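PDB 6KHX: peroxiredoxin, which probably reduces hydrogen peroxide and organic hydroperoxides through redox-active cysteines, as typical 2-Cys peroxiredoxins of the thioredoxin fold do. Local coordinates for residues B[60-63]-B[64-68]; B[80-83]-B[84-88]; B[102-106]-B[107-111]; B[173-176]-B[177-181]. All coordinates share one frame; numbering follows the deposited sequence.

Interaction 1 (B[60-63]-B[64-68]); sequences LGEF and DKRDV
Arg-66 and Glu-62 grip each other twice where the short helix 60-65 ends, a worked case of a Schellman motif reinforced by charged side chains. The first grip is a salt bridge, Glu-62 OE1 to Arg-66 NH2 at 2.8 Å, with the oxygen at the guanidinium edge and the carboxylate plane turned 60° from the guanidinium plane. The second is a hydrogen bond from Arg-66 NE to the backbone oxygen Glu-62 O, 3.0 Å long and nearly straight; the oxygen lies in the guanidinium plane. Glu-62 can take part because its chain folds back at chi2 (-60°). Lys-65 runs alongside it and adds a weaker salt bridge, its NZ 3.5 Å from Glu-62 OE1, to complete a three-residue network. With an alanine in place of Arg-66, Glu-62 would probably keep only the weaker lysine pairing within this contact, and Asp-171, on helix 163-179, would lose its salt-bridge mate.

Further out, Phe-63 and Val-68 pack obliquely, CD1 to CG1 at 3.8 Å, turning inward to helix 163-179 and the central sheet. The backbone positions all this: Asp-67, with positive phi, swings the chain out of the helix into strand 68-74, and Asp-67 N bonds to Asp-64 O. Phe-63 O accepts both Arg-66 N and Val-68 N, from opposite faces of its carbonyl plane, the latter at 3.0 Å.

Interaction 2 (B[80-83]-B[84-88]); sequences SHWA and WVNTP
Asn-86 folds back over Trp-82 at the C-terminal end of helix 78-85, and the polar bonds there show how side chains can take over backbone oxygens as a helix runs out. Asn-86 ND2 gives a hydrogen bond of 2.8 Å to Trp-82 O; the acceptor lies close to the amide plane, while the nitrogen sits above the carbonyl plane. The bonds from Asn-86 N to Trp-82 O and Ala-83 O are weak. Thr-87 OG1 then donates to Ala-83 O at 3.0 Å. Regular helical bonds precede these, from Trp-84 N to Ser-80 O and from Val-85 N to His-81 O.

The aromatic contact is between an amide and an indole. The same ND2 stands 3.2 Å above one face of Trp-82, toward the rim near NE1, with ring and amide planes 54° apart. Having CG anti to the backbone N (chi1 165°) brings the indole round beneath the amide. His-198 of the third subunit stacks on this ring, and an alanine here would probably leave that histidine without its stacking partner and the Asn-86 amide without a surface to lie over.

Apolar packing and outside bonds fix the other sides. Trp-84 leads away toward helix 48-58, touching Cys-49 and bonding through NE1 to Gly-92 O, whereas His-81 bonds to Asp-44. Two side-chain donors thus help satisfy two carbonyls of the helix's final turn in this beta-alpha-beta unit, and Asn-86 ND2 bonds to one of them while merely packing over the indole face.

Interaction 3 (B[102-106]-B[107-111]); sequences VSDIN and KTISA
Asp-104 sets its carboxylate against the start of helix 108-112, sliding past Ile-109 in the opposite direction. A chi1 of -177° swings CG of Asp-104 opposite its backbone N, carrying the group across the turn, where its two oxygens divide the work. OD1 takes the backbone N-H of Ile-109 at 3.0 Å, approached from above the carboxylate plane. OD2 receives two donors from one residue: Ser-110 N, again from above that plane, and Ser-110 OG, which arrives nearly along the C-O axis at 2.5 Å. The carboxylate also rests against the aliphatic part of Ile-109, with CG1 3.3 Å from Asp-104 OD1. Beyond it, Ile-109 CD1 meets Val-102 CG1 at 4.0 Å, the two side chains crossing at about a right angle.

The backbone between them is a type I beta turn from Asp-104 to Lys-107, closed by Lys-107 N bonding to Asp-104 O; it leads from strand 101-103 of the central sheet into the helix, with Lys-107 at the N-cap position. A negative group facing the first N-H groups of a helix is consistent with favourable interaction with the helix dipole.

On the side that meets the second subunit, a water links Asn-106 ND2 and Thr-108 OG1, while Asn-106 OD1 accepts from Leu-134 N of that subunit. Lys-107 NZ reaches Leu-134 O of its own chain and a second water, 2.6 Å away, which may donate to Ile-105 O.

Interaction 4 (B[173-176]-B[177-181]); sequences LQHF and ELYGE
His-175 presents one ring face to Tyr-179 and an edge to Glu-181. Over the face, Tyr-179 CD2 stands 3.3 Å above the imidazole plane, displaced toward the rim; the two rings meet obliquely, centroids 4.7 Å apart and planes at 47°. At the edge, His-175 NE2 donates to Glu-181 OE1 over 2.7 Å, with the oxygen close to the ring plane and the nitrogen on the anti side of the carboxylate. The imidazole and carboxylate planes are 32° apart. A chi1 of -175°, which sets CG of His-175 opposite its own backbone N, directs the ring along the helix toward these later residues, and the extended chain of Glu-181 returns to meet it. Trp-187 also meets the His-175 ring. The Phe-176 ring has Glu-181 O at its edge, 3.4 Å from CD1, and that oxygen also receives a CA-H...O contact from Phe-176 CA.

These groups gather at the C-terminal end of the long helix 163-179, where Gly-180 has positive phi and is the first residue to leave helical geometry. Its N still bonds to Phe-176 O, from above the carbonyl plane, after the regular bond from Tyr-179 N to His-175 O at 2.9 Å. The His-carboxylate bond therefore spans the helix end, tying its last turn to the chain that follows.

Earlier in the helix, Glu-177 lays its carboxylate against Leu-173, with OE2 3.9 Å from CD1, while Glu-177 OE1 bonds to Tyr-35 OH. Phe-176 packs on Pro-158 of the fourth subunit.

The four contacts follow one another along the chain, three at helix ends and one at a helix start. Interactions 1 and 4 have centres about 17 Å apart and touch through a probable hydrogen bond from Gln-174 NE2 to Arg-66 O, joining the end of helix 60-65 to helix 163-179. Interactions 2 and 3, centres about 19 Å apart, meet where His-81 NE2 probably bonds to Val-102 O, linking helix 78-85 to strand 101-103. The two pairs do not touch: centres lie about 24 Å (1 and 2) to 39 Å (2 and 4) apart. Strands 68-74 and 101-103, neighbours in the central sheet, connect the halves. Interactions 2 and 3 both reach the second subunit, whereas interaction 4 touches a fourth, so local helix termini also serve the ten-chain assembly.

Interaction 1 (B[60-63]-B[64-68])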
loop_
_atom_site.group_PDB
_atom_site.type_symbol
_atom_site.label_atom_id
_atom_site.label_comp_id
_atom_site.label_asym_id
_atom_site.label_seq_id
_atom_site.Cartn_x
_atom_site.Cartn_y
_atom_site.Cartn_z
ATOM N N LEU B 60 51.501 9.657 -20.007
ATOM C CA LEU B 60 51.442 9.575 -18.554
ATOM C C LEU B 60 52.266 10.674 -17.896
ATOM O O LEU B 60 51.885 11.180 -16.835
ATOM C CB LEU B 60 51.915 8.201 -18.081
ATOM C CG LEU B 60 51.533 7.833 -16.647
ATOM C CD1 LEU B 60 50.045 8.052 -16.420
ATOM C CD2 LEU B 60 51.929 6.400 -16.331
ATOM N N GLY B 61 53.380 11.070 -18.514
ATOM C CA GLY B 61 54.194 12.125 -17.936
ATOM C C GLY B 61 53.474 13.459 -17.898
ATOM O O GLY B 61 53.609 14.222 -16.935
ATOM N N GLU B 62 52.687 13.753 -18.937
ATOM C CA GLU B 62 51.928 14.999 -18.966
ATOM C C GLU B 62 50.924 15.076 -17.821
ATOM O O GLU B 62 50.682 16.160 -17.274
ATOM C CB GLU B 62 51.205 15.136 -20.309
ATOM C CG GLU B 62 52.135 15.295 -21.495
ATOM C CD GLU B 62 53.025 16.519 -21.383
ATOM O OE1 GLU B 62 52.496 17.631 -21.141
ATOM O OE2 GLU B 62 54.260 16.359 -21.510
ATOM N N PHE B 63 50.342 13.938 -17.432
ATOM C CA PHE B 63 49.424 13.943 -16.298
ATOM C C PHE B 63 50.174 13.952 -14.972
ATOM O O PHE B 63 49.739 14.613 -14.023
ATOM C CB PHE B 63 48.473 12.752 -16.384
ATOM C CG PHE B 63 47.501 12.840 -17.525
ATOM C CD1 PHE B 63 46.389 13.666 -17.442
ATOM C CD2 PHE B 63 47.700 12.111 -18.685
ATOM C CE1 PHE B 63 45.491 13.759 -18.492
ATOM C CE2 PHE B 63 46.804 12.201 -19.740
ATOM C CZ PHE B 63 45.698 13.025 -19.640
ATOM N N ASP B 64 51.310 13.247 -14.894
ATOM C CA ASP B 64 52.125 13.290 -13.681
ATOM C C ASP B 64 52.548 14.717 -13.355
ATOM O O ASP B 64 52.503 15.130 -12.190
ATOM C CB ASP B 64 53.357 12.388 -13.817
ATOM C CG ASP B 64 53.003 10.909 -13.871
ATOM O OD1 ASP B 64 51.961 10.519 -13.300
ATOM O OD2 ASP B 64 53.768 10.130 -14.481
ATOM N N LYS B 65 52.973 15.483 -14.369
ATOM C CA LYS B 65 53.371 16.866 -14.116
ATOM C C LYS B 65 52.229 17.685 -13.528
ATOM O O LYS B 65 52.473 18.651 -12.796
ATOM C CB LYS B 65 53.871 17.533 -15.399
ATOM C CG LYS B 65 55.082 16.878 -16.031
ATOM C CD LYS B 65 55.633 17.716 -17.182
ATOM C CE LYS B 65 54.551 18.153 -18.148
ATOM N NZ LYS B 65 55.137 18.909 -19.290
ATOM N N ARG B 66 50.984 17.319 -13.825
ATOM C CA ARG B 66 49.823 18.056 -13.349
ATOM C C ARG B 66 49.160 17.428 -12.126
ATOM O O ARG B 66 48.024 17.792 -11.798
ATOM C CB ARG B 66 48.813 18.218 -14.482
ATOM C CG ARG B 66 49.138 19.364 -15.420
ATOM C CD ARG B 66 48.386 19.225 -16.719
ATOM N NE ARG B 66 49.258 18.707 -17.761
ATOM C CZ ARG B 66 49.624 19.393 -18.837
ATOM N NH1 ARG B 66 49.167 20.624 -19.031
ATOM N NH2 ARG B 66 50.433 18.835 -19.728
ATOM N N ASP B 67 49.833 16.492 -11.453
ATOM C CA ASP B 67 49.305 15.870 -10.236
ATOM C C ASP B 67 47.982 15.162 -10.511
ATOM O O ASP B 67 47.039 15.221 -9.715
ATOM C CB ASP B 67 49.156 16.882 -9.099
ATOM C CG ASP B 67 50.350 16.889 -8.175
ATOM O OD1 ASP B 67 51.330 16.171 -8.472
ATOM O OD2 ASP B 67 50.306 17.606 -7.151
ATOM N N VAL B 68 47.910 14.498 -11.660
ATOM C CA VAL B 68 46.718 13.792 -12.101
ATOM C C VAL B 68 47.075 12.321 -12.176
ATOM O O VAL B 68 48.057 11.946 -12.825
ATOM C CB VAL B 68 46.208 14.302 -13.457
ATOM C CG1 VAL B 68 45.058 13.438 -13.935
ATOM C CG2 VAL B 68 45.786 15.758 -13.356
#

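Interaction 2 (B[80-83]-B[84-88])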
loop_
_atom_site.group_PDB
_atom_site.type_symbol
_atom_site.label_atom_id
_atom_site.label_comp_id
_atom_site.label_asym_id
_atom_site.label_seq_id
_atom_site.Cartn_x
_atom_site.Cartn_y
_atom_site.Cartn_z
ATOM N N SER B 80 41.753 -10.869 -16.933
ATOM C CA SER B 80 41.783 -10.432 -18.325
ATOM C C SER B 80 42.674 -9.207 -18.492
ATOM O O SER B 80 43.448 -9.120 -19.451
ATOM C CB SER B 80 40.370 -10.153 -18.822
ATOM O OG SER B 80 39.630 -11.355 -18.894
ATOM N N HIS B 81 42.580 -8.246 -17.564
ATOM C CA HIS B 81 43.473 -7.091 -17.590
ATOM C C HIS B 81 44.934 -7.527 -17.544
ATOM O O HIS B 81 45.765 -7.064 -18.338
ATOM C CB HIS B 81 43.167 -6.169 -16.409
ATOM C CG HIS B 81 41.834 -5.492 -16.482
ATOM N ND1 HIS B 81 41.007 -5.584 -17.580
ATOM C CD2 HIS B 81 41.177 -4.726 -15.578
ATOM C CE1 HIS B 81 39.901 -4.894 -17.355
ATOM N NE2 HIS B 81 39.979 -4.365 -16.147
ATOM N N TRP B 82 45.267 -8.413 -16.602
ATOM C CA TRP B 82 46.643 -8.871 -16.455
ATOM C C TRP B 82 47.127 -9.605 -17.702
ATOM O O TRP B 82 48.251 -9.385 -18.163
ATOM C CB TRP B 82 46.761 -9.756 -15.215
ATOM C CG TRP B 82 48.021 -10.559 -15.172
ATOM C CD1 TRP B 82 49.232 -10.169 -14.675
ATOM C CD2 TRP B 82 48.195 -11.897 -15.655
ATOM N NE1 TRP B 82 50.147 -11.185 -14.819
ATOM C CE2 TRP B 82 49.534 -12.255 -15.418
ATOM C CE3 TRP B 82 47.343 -12.826 -16.264
ATOM C CZ2 TRP B 82 50.042 -13.501 -15.767
ATOM C CZ3 TRP B 82 47.849 -14.061 -16.609
ATOM C CH2 TRP B 82 49.186 -14.389 -16.361
ATOM N N ALA B 83 46.298 -10.490 -18.257
ATOM C CA ALA B 83 46.664 -11.156 -19.501
ATOM C C ALA B 83 46.878 -10.145 -20.624
ATOM O O ALA B 83 47.775 -10.313 -21.457
ATOM C CB ALA B 83 45.589 -12.174 -19.883
ATOM N N TRP B 84 46.084 -9.072 -20.643
ATOM C CA TRP B 84 46.168 -8.111 -21.737
ATOM C C TRP B 84 47.436 -7.272 -21.646
ATOM O O TRP B 84 48.041 -6.944 -22.674
ATOM C CB TRP B 84 44.934 -7.214 -21.738
ATOM C CG TRP B 84 44.594 -6.665 -23.077
ATOM C CD1 TRP B 84 45.056 -7.102 -24.282
ATOM C CD2 TRP B 84 43.707 -5.575 -23.357
ATOM N NE1 TRP B 84 44.509 -6.352 -25.298
ATOM C CE2 TRP B 84 43.681 -5.407 -24.754
ATOM C CE3 TRP B 84 42.932 -4.726 -22.560
ATOM C CZ2 TRP B 84 42.908 -4.426 -25.373
ATOM C CZ3 TRP B 84 42.169 -3.750 -23.176
ATOM C CH2 TRP B 84 42.162 -3.609 -24.568
ATOM N N VAL B 85 47.843 -6.887 -20.433
ATOM C CA VAL B 85 49.104 -6.163 -20.298
ATOM C C VAL B 85 50.306 -7.064 -20.536
ATOM O O VAL B 85 51.432 -6.564 -20.653
ATOM C CB VAL B 85 49.253 -5.483 -18.921
ATOM C CG1 VAL B 85 48.065 -4.568 -18.640
ATOM C CG2 VAL B 85 49.458 -6.509 -17.823
ATOM N N ASN B 86 50.103 -8.382 -20.589
ATOM C CA ASN B 86 51.153 -9.321 -20.947
ATOM C C ASN B 86 51.037 -9.808 -22.389
ATOM O O ASN B 86 51.653 -10.815 -22.749
ATOM C CB ASN B 86 51.166 -10.501 -19.976
ATOM C CG ASN B 86 51.821 -10.149 -18.648
ATOM O OD1 ASN B 86 53.048 -10.142 -18.533
ATOM N ND2 ASN B 86 51.007 -9.864 -17.639
ATOM N N THR B 87 50.250 -9.122 -23.217
ATOM C CA THR B 87 50.171 -9.406 -24.642
ATOM C C THR B 87 50.837 -8.278 -25.412
ATOM O O THR B 87 50.480 -7.110 -25.202
ATOM C CB THR B 87 48.714 -9.554 -25.093
ATOM O OG1 THR B 87 48.104 -10.638 -24.388
ATOM C CG2 THR B 87 48.642 -9.831 -26.591
ATOM N N PRO B 88 51.785 -8.568 -26.307
ATOM C CA PRO B 88 52.484 -7.486 -27.014
ATOM C C PRO B 88 51.545 -6.678 -27.898
ATOM O O PRO B 88 50.560 -7.192 -28.436
ATOM C CB PRO B 88 53.545 -8.227 -27.842
ATOM C CG PRO B 88 53.051 -9.622 -27.944
ATOM C CD PRO B 88 52.318 -9.893 -26.665
#

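Interaction 3 (B[102-106]-B[107-111])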
loop_
_atom_site.group_PDB
_atom_site.type_symbol
_atom_site.label_atom_id
_atom_site.label_comp_id
_atom_site.label_asym_id
_atom_site.label_seq_id
_atom_site.Cartn_x
_atom_site.Cartn_y
_atom_site.Cartn_z
ATOM N N VAL B 102 41.304 -0.786 -13.341
ATOM C CA VAL B 102 40.386 -1.333 -12.350
ATOM C C VAL B 102 39.497 -2.385 -12.994
ATOM O O VAL B 102 39.041 -2.227 -14.133
ATOM C CB VAL B 102 39.543 -0.202 -11.733
ATOM C CG1 VAL B 102 38.523 -0.760 -10.738
ATOM C CG2 VAL B 102 40.441 0.816 -11.081
ATOM N N SER B 103 39.214 -3.450 -12.253
ATOM C CA SER B 103 38.274 -4.474 -12.688
ATOM C C SER B 103 36.914 -4.206 -12.043
ATOM O O SER B 103 36.726 -4.464 -10.850
ATOM C CB SER B 103 38.791 -5.864 -12.326
ATOM O OG SER B 103 37.783 -6.843 -12.513
ATOM N N ASP B 104 35.963 -3.707 -12.837
ATOM C CA ASP B 104 34.586 -3.500 -12.379
ATOM C C ASP B 104 33.776 -4.778 -12.597
ATOM O O ASP B 104 32.784 -4.818 -13.324
ATOM C CB ASP B 104 33.958 -2.314 -13.107
ATOM C CG ASP B 104 32.539 -2.004 -12.626
ATOM O OD1 ASP B 104 32.162 -2.411 -11.506
ATOM O OD2 ASP B 104 31.787 -1.360 -13.385
ATOM N N ILE B 105 34.223 -5.833 -11.914
ATOM C CA ILE B 105 33.753 -7.183 -12.214
ATOM C C ILE B 105 32.271 -7.350 -11.893
ATOM O O ILE B 105 31.590 -8.178 -12.513
ATOM C CB ILE B 105 34.621 -8.205 -11.460
ATOM C CG1 ILE B 105 34.410 -9.618 -12.010
ATOM C CG2 ILE B 105 34.345 -8.150 -9.964
ATOM C CD1 ILE B 105 35.580 -10.544 -11.732
ATOM N N ASN B 106 31.737 -6.572 -10.949
ATOM C CA ASN B 106 30.325 -6.632 -10.594
ATOM C C ASN B 106 29.472 -5.636 -11.365
ATOM O O ASN B 106 28.243 -5.651 -11.212
ATOM C CB ASN B 106 30.141 -6.378 -9.095
ATOM C CG ASN B 106 30.716 -7.479 -8.242
ATOM O OD1 ASN B 106 30.773 -8.637 -8.656
ATOM N ND2 ASN B 106 31.157 -7.125 -7.044
ATOM N N LYS B 107 30.086 -4.787 -12.190
ATOM C CA LYS B 107 29.428 -3.735 -12.962
ATOM C C LYS B 107 28.831 -2.639 -12.087
ATOM O O LYS B 107 28.095 -1.784 -12.598
ATOM C CB LYS B 107 28.335 -4.295 -13.885
ATOM C CG LYS B 107 28.796 -5.480 -14.705
ATOM C CD LYS B 107 27.748 -5.906 -15.700
ATOM C CE LYS B 107 28.141 -7.203 -16.365
ATOM N NZ LYS B 107 29.299 -7.029 -17.281
ATOM N N THR B 108 29.123 -2.630 -10.784
ATOM C CA THR B 108 28.552 -1.608 -9.913
ATOM C C THR B 108 29.210 -0.244 -10.122
ATOM O O THR B 108 28.544 0.786 -9.976
ATOM C CB THR B 108 28.659 -2.034 -8.441
ATOM O OG1 THR B 108 30.023 -2.303 -8.110
ATOM C CG2 THR B 108 27.832 -3.287 -8.173
ATOM N N ILE B 109 30.506 -0.206 -10.451
ATOM C CA ILE B 109 31.169 1.074 -10.685
ATOM C C ILE B 109 30.603 1.735 -11.935
ATOM O O ILE B 109 30.257 2.925 -11.935
ATOM C CB ILE B 109 32.692 0.886 -10.799
ATOM C CG1 ILE B 109 33.232 0.108 -9.605
ATOM C CG2 ILE B 109 33.378 2.235 -10.874
ATOM C CD1 ILE B 109 34.699 -0.240 -9.745
ATOM N N SER B 110 30.506 0.967 -13.021
ATOM C CA SER B 110 29.948 1.494 -14.259
ATOM C C SER B 110 28.515 1.961 -14.050
ATOM O O SER B 110 28.095 2.972 -14.626
ATOM C CB SER B 110 30.020 0.428 -15.355
ATOM O OG SER B 110 31.350 -0.040 -15.520
ATOM N N ALA B 111 27.746 1.233 -13.235
ATOM C CA ALA B 111 26.390 1.661 -12.910
ATOM C C ALA B 111 26.404 2.972 -12.133
ATOM O O ALA B 111 25.667 3.908 -12.458
ATOM C CB ALA B 111 25.666 0.573 -12.119
HETATM O O HOH W 1 31.119 -7.881 -15.642
HETATM O O HOH W 2 30.915 -4.212 -6.300
#

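Interaction 4 (B[173-176]-B[177-181])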
loop_
_atom_site.group_PDB
_atom_site.type_symbol
_atom_site.label_atom_id
_atom_site.label_comp_id
_atom_site.label_asym_id
_atom_site.label_seq_id
_atom_site.Cartn_x
_atom_site.Cartn_y
_atom_site.Cartn_z
ATOM N N LEU B 173 40.627 23.447 -15.145
ATOM C CA LEU B 173 40.238 23.281 -13.749
ATOM C C LEU B 173 41.312 23.829 -12.819
ATOM O O LEU B 173 41.012 24.563 -11.867
ATOM C CB LEU B 173 39.966 21.809 -13.436
ATOM C CG LEU B 173 39.764 21.547 -11.936
ATOM C CD1 LEU B 173 38.524 22.264 -11.450
ATOM C CD2 LEU B 173 39.696 20.062 -11.596
ATOM N N GLN B 174 42.577 23.497 -13.092
ATOM C CA GLN B 174 43.661 23.953 -12.230
ATOM C C GLN B 174 43.826 25.467 -12.302
ATOM O O GLN B 174 44.108 26.115 -11.286
ATOM C CB GLN B 174 44.961 23.241 -12.604
ATOM C CG GLN B 174 44.983 21.779 -12.175
ATOM C CD GLN B 174 46.212 21.035 -12.657
ATOM O OE1 GLN B 174 47.004 21.561 -13.439
ATOM N NE2 GLN B 174 46.385 19.806 -12.179
ATOM N N HIS B 175 43.631 26.056 -13.483
ATOM C CA HIS B 175 43.709 27.506 -13.592
ATOM C C HIS B 175 42.615 28.181 -12.780
ATOM O O HIS B 175 42.874 29.159 -12.066
ATOM C CB HIS B 175 43.626 27.938 -15.053
ATOM C CG HIS B 175 43.812 29.409 -15.245
ATOM N ND1 HIS B 175 45.033 29.967 -15.558
ATOM C CD2 HIS B 175 42.941 30.439 -15.149
ATOM C CE1 HIS B 175 44.904 31.277 -15.653
ATOM N NE2 HIS B 175 43.643 31.591 -15.408
ATOM N N PHE B 176 41.381 27.676 -12.868
ATOM C CA PHE B 176 40.309 28.270 -12.075
ATOM C C PHE B 176 40.583 28.107 -10.586
ATOM O O PHE B 176 40.301 29.010 -9.789
ATOM C CB PHE B 176 38.959 27.647 -12.437
ATOM C CG PHE B 176 37.840 28.074 -11.526
ATOM C CD1 PHE B 176 37.277 29.331 -11.647
ATOM C CD2 PHE B 176 37.367 27.227 -10.539
ATOM C CE1 PHE B 176 36.254 29.735 -10.809
ATOM C CE2 PHE B 176 36.340 27.625 -9.692
ATOM C CZ PHE B 176 35.786 28.881 -9.828
ATOM N N GLU B 177 41.138 26.961 -10.191
ATOM C CA GLU B 177 41.448 26.745 -8.785
ATOM C C GLU B 177 42.529 27.701 -8.296
ATOM O O GLU B 177 42.440 28.220 -7.178
ATOM C CB GLU B 177 41.862 25.294 -8.562
ATOM C CG GLU B 177 40.697 24.324 -8.634
ATOM C CD GLU B 177 41.147 22.893 -8.487
ATOM O OE1 GLU B 177 42.315 22.610 -8.816
ATOM O OE2 GLU B 177 40.344 22.061 -8.017
ATOM N N LEU B 178 43.548 27.955 -9.124
ATOM C CA LEU B 178 44.672 28.794 -8.714
ATOM C C LEU B 178 44.301 30.272 -8.698
ATOM O O LEU B 178 44.545 30.965 -7.706
ATOM C CB LEU B 178 45.867 28.569 -9.642
ATOM C CG LEU B 178 46.820 27.413 -9.333
ATOM C CD1 LEU B 178 47.821 27.225 -10.471
ATOM C CD2 LEU B 178 47.535 27.656 -8.018
ATOM N N TYR B 179 43.740 30.782 -9.797
ATOM C CA TYR B 179 43.558 32.217 -9.956
ATOM C C TYR B 179 42.120 32.676 -9.804
ATOM O O TYR B 179 41.880 33.888 -9.788
ATOM C CB TYR B 179 44.088 32.678 -11.321
ATOM C CG TYR B 179 45.502 32.229 -11.589
ATOM C CD1 TYR B 179 46.578 32.860 -10.974
ATOM C CD2 TYR B 179 45.767 31.170 -12.446
ATOM C CE1 TYR B 179 47.880 32.450 -11.209
ATOM C CE2 TYR B 179 47.069 30.751 -12.687
ATOM C CZ TYR B 179 48.119 31.397 -12.066
ATOM O OH TYR B 179 49.410 30.989 -12.302
ATOM N N GLY B 180 41.163 31.760 -9.667
ATOM C CA GLY B 180 39.774 32.167 -9.600
ATOM C C GLY B 180 39.212 32.738 -10.880
ATOM O O GLY B 180 38.104 33.286 -10.867
ATOM N N GLU B 181 39.953 32.644 -11.980
ATOM C CA GLU B 181 39.489 33.092 -13.284
ATOM C C GLU B 181 38.756 31.955 -13.986
ATOM O O GLU B 181 39.229 30.813 -13.992
ATOM C CB GLU B 181 40.672 33.554 -14.135
ATOM C CG GLU B 181 41.418 34.765 -13.589
ATOM C CD GLU B 181 42.670 35.095 -14.391
ATOM O OE1 GLU B 181 43.187 34.202 -15.094
ATOM O OE2 GLU B 181 43.139 36.250 -14.321
#